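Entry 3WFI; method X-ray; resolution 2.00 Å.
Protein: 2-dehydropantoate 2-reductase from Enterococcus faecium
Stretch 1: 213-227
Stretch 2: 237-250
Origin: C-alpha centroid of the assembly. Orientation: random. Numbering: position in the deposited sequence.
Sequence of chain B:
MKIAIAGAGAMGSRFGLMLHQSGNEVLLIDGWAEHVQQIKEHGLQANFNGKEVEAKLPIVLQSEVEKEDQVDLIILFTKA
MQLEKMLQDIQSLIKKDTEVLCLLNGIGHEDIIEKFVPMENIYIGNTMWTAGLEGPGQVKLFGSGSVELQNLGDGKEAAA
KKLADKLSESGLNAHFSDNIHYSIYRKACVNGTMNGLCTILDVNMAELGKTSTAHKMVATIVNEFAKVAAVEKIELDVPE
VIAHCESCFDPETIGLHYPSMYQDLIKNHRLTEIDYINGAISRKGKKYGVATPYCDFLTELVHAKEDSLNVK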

ATOM      1  N   THR B 213      10.905  -4.732  -6.446  1.00 17.67           N
ATOM      2  CA  THR B 213       9.644  -4.126  -6.917  1.00 17.65           C
ATOM      3  C   THR B 213       9.605  -2.592  -6.897  1.00 17.56           C
ATOM      4  O   THR B 213       8.596  -1.989  -7.295  1.00 18.09           O
ATOM      5  N   ALA B 214      10.672  -1.946  -6.423  1.00 18.30           N
ATOM      6  CA  ALA B 214      10.680  -0.483  -6.337  1.00 18.25           C
ATOM      7  C   ALA B 214      10.401   0.137  -7.714  1.00 18.05           C
ATOM      8  O   ALA B 214       9.645   1.085  -7.830  1.00 17.43           O
ATOM      9  N   HIS B 215      10.983  -0.423  -8.761  1.00 18.36           N
ATOM     10  CA  HIS B 215      10.794   0.148 -10.087  1.00 18.78           C
ATOM     11  C   HIS B 215       9.325   0.090 -10.500  1.00 18.04           C
ATOM     12  O   HIS B 215       8.774   1.071 -10.971  1.00 16.87           O
ATOM     13  N   LYS B 216       8.698  -1.065 -10.293  1.00 17.83           N
ATOM     14  CA  LYS B 216       7.304  -1.223 -10.621  1.00 17.41           C
ATOM     15  C   LYS B 216       6.436  -0.231  -9.832  1.00 16.03           C
ATOM     16  O   LYS B 216       5.516   0.374 -10.381  1.00 15.16           O
ATOM     17  N   MET B 217       6.715  -0.076  -8.552  1.00 15.68           N
ATOM     18  CA  MET B 217       5.872   0.791  -7.709  1.00 15.72           C
ATOM     19  C   MET B 217       6.033   2.262  -8.113  1.00 15.55           C
ATOM     20  O   MET B 217       5.056   2.998  -8.230  1.00 15.45           O
ATOM     21  N   VAL B 218       7.275   2.664  -8.345  1.00 15.92           N
ATOM     22  CA  VAL B 218       7.572   4.015  -8.809  1.00 15.98           C
ATOM     23  C   VAL B 218       6.906   4.260 -10.175  1.00 15.61           C
ATOM     24  O   VAL B 218       6.236   5.266 -10.357  1.00 14.48           O
ATOM     25  N   ALA B 219       7.079   3.330 -11.114  1.00 16.07           N
ATOM     26  CA  ALA B 219       6.545   3.493 -12.460  1.00 16.30           C
ATOM     27  C   ALA B 219       5.042   3.622 -12.456  1.00 16.32           C
ATOM     28  O   ALA B 219       4.479   4.453 -13.188  1.00 15.95           O
ATOM     29  N   THR B 220       4.382   2.798 -11.638  1.00 16.75           N
ATOM     30  CA  THR B 220       2.930   2.825 -11.561  1.00 16.77           C
ATOM     31  C   THR B 220       2.448   4.169 -11.020  1.00 16.42           C
ATOM     32  O   THR B 220       1.495   4.754 -11.555  1.00 16.61           O
ATOM     33  N   ILE B 221       3.087   4.654  -9.961  1.00 16.00           N
ATOM     34  CA  ILE B 221       2.694   5.932  -9.362  1.00 16.02           C
ATOM     35  C   ILE B 221       2.914   7.090 -10.338  1.00 16.46           C
ATOM     36  O   ILE B 221       2.032   7.944 -10.510  1.00 16.31           O
ATOM     37  N   VAL B 222       4.067   7.111 -11.001  1.00 16.20           N
ATOM     38  CA  VAL B 222       4.374   8.198 -11.931  1.00 16.39           C
ATOM     39  C   VAL B 222       3.355   8.226 -13.078  1.00 16.37           C
ATOM     40  O   VAL B 222       2.940   9.292 -13.528  1.00 16.01           O
ATOM     41  N   ASN B 223       2.917   7.050 -13.524  1.00 16.81           N
ATOM     42  CA  ASN B 223       1.896   6.997 -14.569  1.00 16.83           C
ATOM     43  C   ASN B 223       0.572   7.577 -14.140  1.00 16.20           C
ATOM     44  O   ASN B 223      -0.118   8.201 -14.935  1.00 15.92           O
ATOM     45  N   GLU B 224       0.224   7.402 -12.871  1.00 15.62           N
ATOM     46  CA  GLU B 224      -0.979   8.023 -12.330  1.00 15.18           C
ATOM     47  C   GLU B 224      -0.847   9.554 -12.326  1.00 15.22           C
ATOM     48  O   GLU B 224      -1.742  10.258 -12.797  1.00 15.38           O
ATOM     49  N   PHE B 225       0.262  10.062 -11.805  1.00 15.47           N
ATOM     50  CA  PHE B 225       0.565  11.506 -11.872  1.00 15.43           C
ATOM     51  C   PHE B 225       0.455  12.034 -13.314  1.00 15.92           C
ATOM     52  O   PHE B 225      -0.140  13.088 -13.567  1.00 15.74           O
ATOM     53  N   ALA B 226       1.031  11.285 -14.255  1.00 16.60           N
ATOM     54  CA  ALA B 226       1.078  11.696 -15.667  1.00 17.56           C
ATOM     55  C   ALA B 226      -0.293  11.706 -16.352  1.00 18.56           C
ATOM     56  O   ALA B 226      -0.568  12.581 -17.171  1.00 18.66           O
ATOM     57  N   LYS B 227      -1.139  10.727 -16.026  1.00 19.77           N
ATOM     58  CA  LYS B 227      -2.503  10.674 -16.563  1.00 21.46           C
ATOM     59  C   LYS B 227      -3.319  11.877 -16.118  1.00 21.11           C
ATOM     60  O   LYS B 227      -4.041  12.482 -16.911  1.00 21.31           O
ATOM     61  N   ASP B 237       7.259  13.503 -19.686  1.00 23.66           N
ATOM     62  CA  ASP B 237       8.114  12.450 -20.237  1.00 22.61           C
ATOM     63  C   ASP B 237       8.243  11.380 -19.163  1.00 20.99           C
ATOM     64  O   ASP B 237       9.118  11.447 -18.301  1.00 20.06           O
ATOM     65  N   VAL B 238       7.360  10.383 -19.205  1.00 20.74           N
ATOM     66  CA  VAL B 238       7.275   9.406 -18.120  1.00 19.33           C
ATOM     67  C   VAL B 238       8.586   8.650 -17.871  1.00 19.10           C
ATOM     68  O   VAL B 238       9.048   8.579 -16.727  1.00 18.42           O
ATOM     69  N   PRO B 239       9.226   8.126 -18.931  1.00 19.78           N
ATOM     70  CA  PRO B 239      10.511   7.464 -18.678  1.00 19.86           C
ATOM     71  C   PRO B 239      11.534   8.367 -17.976  1.00 20.21           C
ATOM     72  O   PRO B 239      12.199   7.926 -17.024  1.00 20.18           O
ATOM     73  N   GLU B 240      11.650   9.619 -18.417  1.00 20.53           N
ATOM     74  CA  GLU B 240      12.594  10.542 -17.779  1.00 21.22           C
ATOM     75  C   GLU B 240      12.207  10.784 -16.334  1.00 20.38           C
ATOM     76  O   GLU B 240      13.056  10.712 -15.440  1.00 20.12           O
ATOM     77  N   VAL B 241      10.926  11.038 -16.096  1.00 19.73           N
ATOM     78  CA  VAL B 241      10.477  11.304 -14.731  1.00 20.03           C
ATOM     79  C   VAL B 241      10.738  10.111 -13.813  1.00 19.88           C
ATOM     80  O   VAL B 241      11.211  10.287 -12.687  1.00 19.11           O
ATOM     81  N   ILE B 242      10.464   8.903 -14.306  1.00 20.28           N
ATOM     82  CA  ILE B 242      10.773   7.686 -13.572  1.00 20.49           C
ATOM     83  C   ILE B 242      12.273   7.621 -13.249  1.00 20.97           C
ATOM     84  O   ILE B 242      12.660   7.372 -12.102  1.00 20.60           O
ATOM     85  N   ALA B 243      13.115   7.844 -14.254  1.00 21.24           N
ATOM     86  CA  ALA B 243      14.579   7.840 -14.038  1.00 22.14           C
ATOM     87  C   ALA B 243      14.979   8.888 -12.997  1.00 21.94           C
ATOM     88  O   ALA B 243      15.835   8.641 -12.140  1.00 21.56           O
ATOM     89  N   HIS B 244      14.323  10.040 -13.047  1.00 21.98           N
ATOM     90  CA  HIS B 244      14.598  11.116 -12.084  1.00 22.27           C
ATOM     91  C   HIS B 244      14.236  10.716 -10.645  1.00 21.59           C
ATOM     92  O   HIS B 244      14.994  10.976  -9.704  1.00 21.29           O
ATOM     93  N   CYS B 245      13.072  10.092 -10.470  1.00 20.91           N
ATOM     94  CA  CYS B 245      12.708   9.509  -9.179  1.00 20.11           C
ATOM     95  C   CYS B 245      13.768   8.503  -8.708  1.00 21.11           C
ATOM     96  O   CYS B 245      14.185   8.530  -7.542  1.00 20.43           O
ATOM     97  N   GLU B 246      14.188   7.625  -9.621  1.00 22.39           N
ATOM     98  CA  GLU B 246      15.109   6.544  -9.291  1.00 24.48           C
ATOM     99  C   GLU B 246      16.554   6.991  -9.052  1.00 26.14           C
ATOM    100  O   GLU B 246      17.333   6.262  -8.428  1.00 26.45           O
ATOM    101  N   SER B 247      16.904   8.183  -9.519  1.00 27.00           N
ATOM    102  CA  SER B 247      18.205   8.776  -9.204  1.00 27.91           C
ATOM    103  C   SER B 247      18.392   9.021  -7.697  1.00 27.99           C
ATOM    104  O   SER B 247      19.525   9.095  -7.209  1.00 28.04           O
ATOM    105  N   CYS B 248      17.285   9.112  -6.958  1.00 26.73           N
ATOM    106  CA  CYS B 248      17.342   9.200  -5.493  1.00 26.11           C
ATOM    107  C   CYS B 248      17.888   7.952  -4.806  1.00 25.81           C
ATOM    108  O   CYS B 248      18.278   8.007  -3.633  1.00 25.28           O
ATOM    109  N   PHE B 249      17.886   6.822  -5.515  1.00 25.98           N
ATOM    110  CA  PHE B 249      18.399   5.564  -4.971  1.00 26.44           C
ATOM    111  C   PHE B 249      19.923   5.529  -4.816  1.00 27.65           C
ATOM    112  O   PHE B 249      20.445   4.621  -4.169  1.00 25.89           O
ATOM    113  N   ASP B 250      20.636   6.461  -5.445  1.00 28.96           N
ATOM    114  CA  ASP B 250      22.106   6.364  -5.490  1.00 31.23           C
ATOM    115  C   ASP B 250      22.678   6.624  -4.101  1.00 31.73           C
ATOM    116  O   ASP B 250      22.571   7.733  -3.602  1.00 33.90           O
TER

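How do the two helices meet? Helix 214-227 and helix 238-246 run at 130° to each other, nearer antiparallel than parallel, with their axes 9.7 Å apart at closest approach. The backbones come nearest at A219 and I242, whose CA atoms lie 6.1 Å apart; there the methyl CB of A219 lies 3.9 Å from I242 CD1. Along the first helix A214, V218, V222 and A226 direct their CA-to-CB bonds toward the partner, a spacing of four residues that keeps one stripe of the helix turned to the contact. V238, V241, C245, E246 and F249 answer from the second stretch. The contact buries 515 Å² in all and is mostly apolar.

What fills the middle? V222 and I242 each act as a knob in a hole on the opposing helix. V222, with chi1 at 170° (t), sits among V238, V241, I242 and C245: its CG1 lies 4.1 Å from V238 CG1, while its CG2 lies 4.0 Å from C245 SG. With this t rotamer both methyls of V222 reach V241 CG1, CG1 at 3.7 Å and CG2 at 4.3 Å, while CG2 is the one nearer the sulfur. I242 starts sideways, but its end comes nearer, settling among H215, V218, A219 and V222. With chi1 m and chi2 t, its CD1 reaches A219, and its CG2 lies 4.0 Å from H215 CE1, so the branches spread along the first helix. C245 points toward the first helix, its CB 3.8 Å from V218 CG1; chi1 m sets the sulfur, whose SG is the atom near V222 CG2.

How does the contact continue toward D237? V238, again t, places CG2 3.6 Å from A226 CB, and its CG1 lies 3.9 Å from N223 ND2. The N223 side chain also starts sideways and ends nearer; with chi1 at -90° (m), it folds back along its own helix so that ND2 donates to A219 O at 3.0 Å. The amide thus finds a polar partner within its own helix while its nitrogen lies beside the valine methyl. D237 points away from the contact and caps the second helix, where its OD1 accepts from E240 N at 3.2 Å.

What holds the other end? H215 and E246 form the one hydrogen bond across the stretches: H215 ND1 donates to E246 OE2 at 2.7 Å, with an angle of 155° at the hydrogen. The acceptor lies at the edge of the imidazole, near its plane, where the ND1 hydrogen can meet it. Although the CA-to-CB bond of H215 points sideways, chi1 at 171° (t) and chi2 at 74° bring the ring nearer to the second helix. E246 meets it with chi1 m and chi2 t, an extended chain that carries the carboxylate across to the imidazole. Beyond this pair, F249, with chi1 at -60° (m), brings CZ to 4.1 Å from A214 CB and 4.4 Å from V218 CG2, extending the apolar contact past the hydrogen bond.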

ATOM      1  CB  THR B 213       8.447  -4.656  -6.090  1.00 17.35           C
ATOM      2  OG1 THR B 213       8.685  -4.451  -4.694  1.00 17.74           O
ATOM      3  CG2 THR B 213       8.215  -6.152  -6.378  1.00 17.19           C
ATOM      4  CB  ALA B 214      11.994   0.021  -5.748  1.00 18.69           C
ATOM      5  CB  HIS B 215      11.675  -0.539 -11.138  1.00 20.04           C
ATOM      6  CG  HIS B 215      11.354  -0.112 -12.533  1.00 21.16           C
ATOM      7  ND1 HIS B 215      11.709   1.124 -13.025  1.00 22.34           N
ATOM      8  CD2 HIS B 215      10.689  -0.737 -13.531  1.00 21.74           C
ATOM      9  CE1 HIS B 215      11.274   1.243 -14.266  1.00 22.45           C
ATOM     10  NE2 HIS B 215      10.644   0.130 -14.595  1.00 22.52           N
ATOM     11  CB  LYS B 216       6.849  -2.656 -10.384  1.00 17.82           C
ATOM     12  CG  LYS B 216       5.340  -2.857 -10.462  1.00 18.84           C
ATOM     13  CD  LYS B 216       4.792  -2.569 -11.862  1.00 19.90           C
ATOM     14  CE  LYS B 216       3.376  -3.112 -12.039  1.00 20.04           C
ATOM     15  NZ  LYS B 216       2.453  -2.583 -11.010  1.00 20.90           N
ATOM     16  CB  MET B 217       6.209   0.581  -6.237  1.00 15.64           C
ATOM     17  CG  MET B 217       5.799  -0.798  -5.737  1.00 15.75           C
ATOM     18  SD  MET B 217       6.028  -1.049  -3.960  1.00 15.36           S
ATOM     19  CE  MET B 217       7.830  -1.038  -3.851  1.00 15.59           C
ATOM     20  CB  VAL B 218       9.106   4.278  -8.862  1.00 16.87           C
ATOM     21  CG1 VAL B 218       9.431   5.571  -9.616  1.00 17.04           C
ATOM     22  CG2 VAL B 218       9.675   4.331  -7.447  1.00 16.77           C
ATOM     23  CB  ALA B 219       6.963   2.338 -13.354  1.00 17.03           C
ATOM     24  CB  THR B 220       2.398   1.668 -10.682  1.00 16.92           C
ATOM     25  OG1 THR B 220       2.862   0.419 -11.204  1.00 17.47           O
ATOM     26  CG2 THR B 220       0.887   1.639 -10.655  1.00 16.93           C
ATOM     27  CB  ILE B 221       3.415   6.193  -8.020  1.00 16.20           C
ATOM     28  CG1 ILE B 221       2.900   5.233  -6.963  1.00 16.13           C
ATOM     29  CG2 ILE B 221       3.203   7.636  -7.552  1.00 16.17           C
ATOM     30  CD1 ILE B 221       3.851   5.043  -5.789  1.00 16.65           C
ATOM     31  CB  VAL B 222       5.814   8.096 -12.472  1.00 16.58           C
ATOM     32  CG1 VAL B 222       6.036   9.067 -13.614  1.00 16.81           C
ATOM     33  CG2 VAL B 222       6.815   8.363 -11.364  1.00 16.73           C
ATOM     34  CB  ASN B 223       1.733   5.583 -15.114  1.00 17.85           C
ATOM     35  CG  ASN B 223       2.642   5.334 -16.274  1.00 19.30           C
ATOM     36  OD1 ASN B 223       2.386   5.808 -17.379  1.00 21.17           O
ATOM     37  ND2 ASN B 223       3.701   4.592 -16.045  1.00 20.49           N
ATOM     38  CB  GLU B 224      -1.291   7.493 -10.917  1.00 14.71           C
ATOM     39  CG  GLU B 224      -1.641   6.015 -10.889  1.00 14.49           C
ATOM     40  CD  GLU B 224      -2.047   5.498  -9.520  1.00 13.83           C
ATOM     41  OE1 GLU B 224      -2.054   6.285  -8.550  1.00 13.07           O
ATOM     42  OE2 GLU B 224      -2.322   4.283  -9.417  1.00 13.07           O
ATOM     43  CB  PHE B 225       1.984  11.789 -11.338  1.00 15.26           C
ATOM     44  CG  PHE B 225       2.071  11.949  -9.837  1.00 15.50           C
ATOM     45  CD1 PHE B 225       1.902  10.866  -8.985  1.00 15.47           C
ATOM     46  CD2 PHE B 225       2.371  13.201  -9.271  1.00 15.70           C
ATOM     47  CE1 PHE B 225       2.015  11.013  -7.606  1.00 15.22           C
ATOM     48  CE2 PHE B 225       2.481  13.355  -7.896  1.00 15.41           C
ATOM     49  CZ  PHE B 225       2.313  12.255  -7.066  1.00 15.55           C
ATOM     50  CB  ALA B 226       2.034  10.808 -16.425  1.00 18.03           C
ATOM     51  CB  LYS B 227      -3.217   9.384 -16.140  1.00 23.36           C
ATOM     52  CG  LYS B 227      -2.993   8.214 -17.058  1.00 26.28           C
ATOM     53  CD  LYS B 227      -3.831   6.996 -16.668  1.00 29.01           C
ATOM     54  CE  LYS B 227      -3.475   5.784 -17.543  1.00 31.28           C
ATOM     55  NZ  LYS B 227      -2.081   5.267 -17.354  1.00 31.95           N
ATOM     56  CB  ASP B 237       9.477  13.056 -20.614  1.00 23.51           C
ATOM     57  CG  ASP B 237      10.422  12.059 -21.278  1.00 24.44           C
ATOM     58  OD1 ASP B 237      10.312  10.837 -21.064  1.00 24.71           O
ATOM     59  OD2 ASP B 237      11.306  12.515 -22.009  1.00 25.55           O
ATOM     60  CB  VAL B 238       6.063   8.462 -18.287  1.00 19.91           C
ATOM     61  CG1 VAL B 238       6.137   7.299 -17.301  1.00 19.56           C
ATOM     62  CG2 VAL B 238       4.778   9.255 -18.097  1.00 20.20           C
ATOM     63  CB  PRO B 239      10.985   7.060 -20.084  1.00 20.61           C
ATOM     64  CG  PRO B 239       9.748   6.964 -20.897  1.00 20.65           C
ATOM     65  CD  PRO B 239       8.801   7.992 -20.340  1.00 20.05           C
ATOM     66  CB  GLU B 240      12.687  11.864 -18.532  1.00 21.44           C
ATOM     67  CG  GLU B 240      13.869  12.733 -18.119  1.00 22.40           C
ATOM     68  CD  GLU B 240      13.707  13.433 -16.764  1.00 21.98           C
ATOM     69  OE1 GLU B 240      12.586  13.892 -16.416  1.00 21.11           O
ATOM     70  OE2 GLU B 240      14.716  13.536 -16.034  1.00 22.73           O
ATOM     71  CB  VAL B 241       9.013  11.773 -14.683  1.00 19.91           C
ATOM     72  CG1 VAL B 241       8.512  11.852 -13.245  1.00 19.62           C
ATOM     73  CG2 VAL B 241       8.891  13.127 -15.363  1.00 20.04           C
ATOM     74  CB  ILE B 242      10.336   6.421 -14.347  1.00 21.15           C
ATOM     75  CG1 ILE B 242       8.810   6.335 -14.388  1.00 21.05           C
ATOM     76  CG2 ILE B 242      10.896   5.166 -13.690  1.00 21.57           C
ATOM     77  CD1 ILE B 242       8.248   5.392 -15.437  1.00 21.46           C
ATOM     78  CB  ALA B 243      15.318   8.079 -15.347  1.00 21.83           C
ATOM     79  CB  HIS B 244      13.852  12.387 -12.493  1.00 22.06           C
ATOM     80  CG  HIS B 244      14.071  13.540 -11.563  1.00 22.33           C
ATOM     81  ND1 HIS B 244      15.322  14.050 -11.300  1.00 22.89           N
ATOM     82  CD2 HIS B 244      13.200  14.292 -10.848  1.00 22.14           C
ATOM     83  CE1 HIS B 244      15.217  15.061 -10.452  1.00 22.30           C
ATOM     84  NE2 HIS B 244      13.942  15.218 -10.151  1.00 22.47           N
ATOM     85  CB  CYS B 245      11.347   8.808  -9.280  1.00 19.03           C
ATOM     86  SG  CYS B 245       9.958   9.929  -9.525  1.00 18.89           S
ATOM     87  CB  GLU B 246      15.023   5.436 -10.349  1.00 25.57           C
ATOM     88  CG  GLU B 246      13.651   4.761 -10.327  1.00 26.52           C
ATOM     89  CD  GLU B 246      13.521   3.613 -11.296  1.00 28.24           C
ATOM     90  OE1 GLU B 246      14.386   3.438 -12.166  1.00 28.61           O
ATOM     91  OE2 GLU B 246      12.515   2.892 -11.205  1.00 29.44           O
ATOM     92  CB  SER B 247      18.402  10.086  -9.986  1.00 28.51           C
ATOM     93  OG  SER B 247      17.618  11.141  -9.460  1.00 27.76           O
ATOM     94  CB  CYS B 248      15.957   9.486  -4.932  1.00 26.21           C
ATOM     95  SG  CYS B 248      15.263  11.060  -5.463  1.00 26.34           S
ATOM     96  CB  PHE B 249      18.044   4.370  -5.865  1.00 25.79           C
ATOM     97  CG  PHE B 249      16.568   4.135  -6.061  1.00 25.55           C
ATOM     98  CD1 PHE B 249      15.618   4.532  -5.121  1.00 24.48           C
ATOM     99  CD2 PHE B 249      16.135   3.432  -7.192  1.00 25.49           C
ATOM    100  CE1 PHE B 249      14.264   4.272  -5.331  1.00 24.52           C
ATOM    101  CE2 PHE B 249      14.787   3.175  -7.407  1.00 24.79           C
ATOM    102  CZ  PHE B 249      13.851   3.591  -6.472  1.00 24.63           C
ATOM    103  CB  ASP B 250      22.674   7.351  -6.515  1.00 32.51           C
ATOM    104  CG  ASP B 250      24.140   7.073  -6.861  1.00 34.71           C
ATOM    105  OD1 ASP B 250      24.573   7.439  -7.973  1.00 37.04           O
ATOM    106  OD2 ASP B 250      24.861   6.501  -6.022  1.00 34.90           O
TER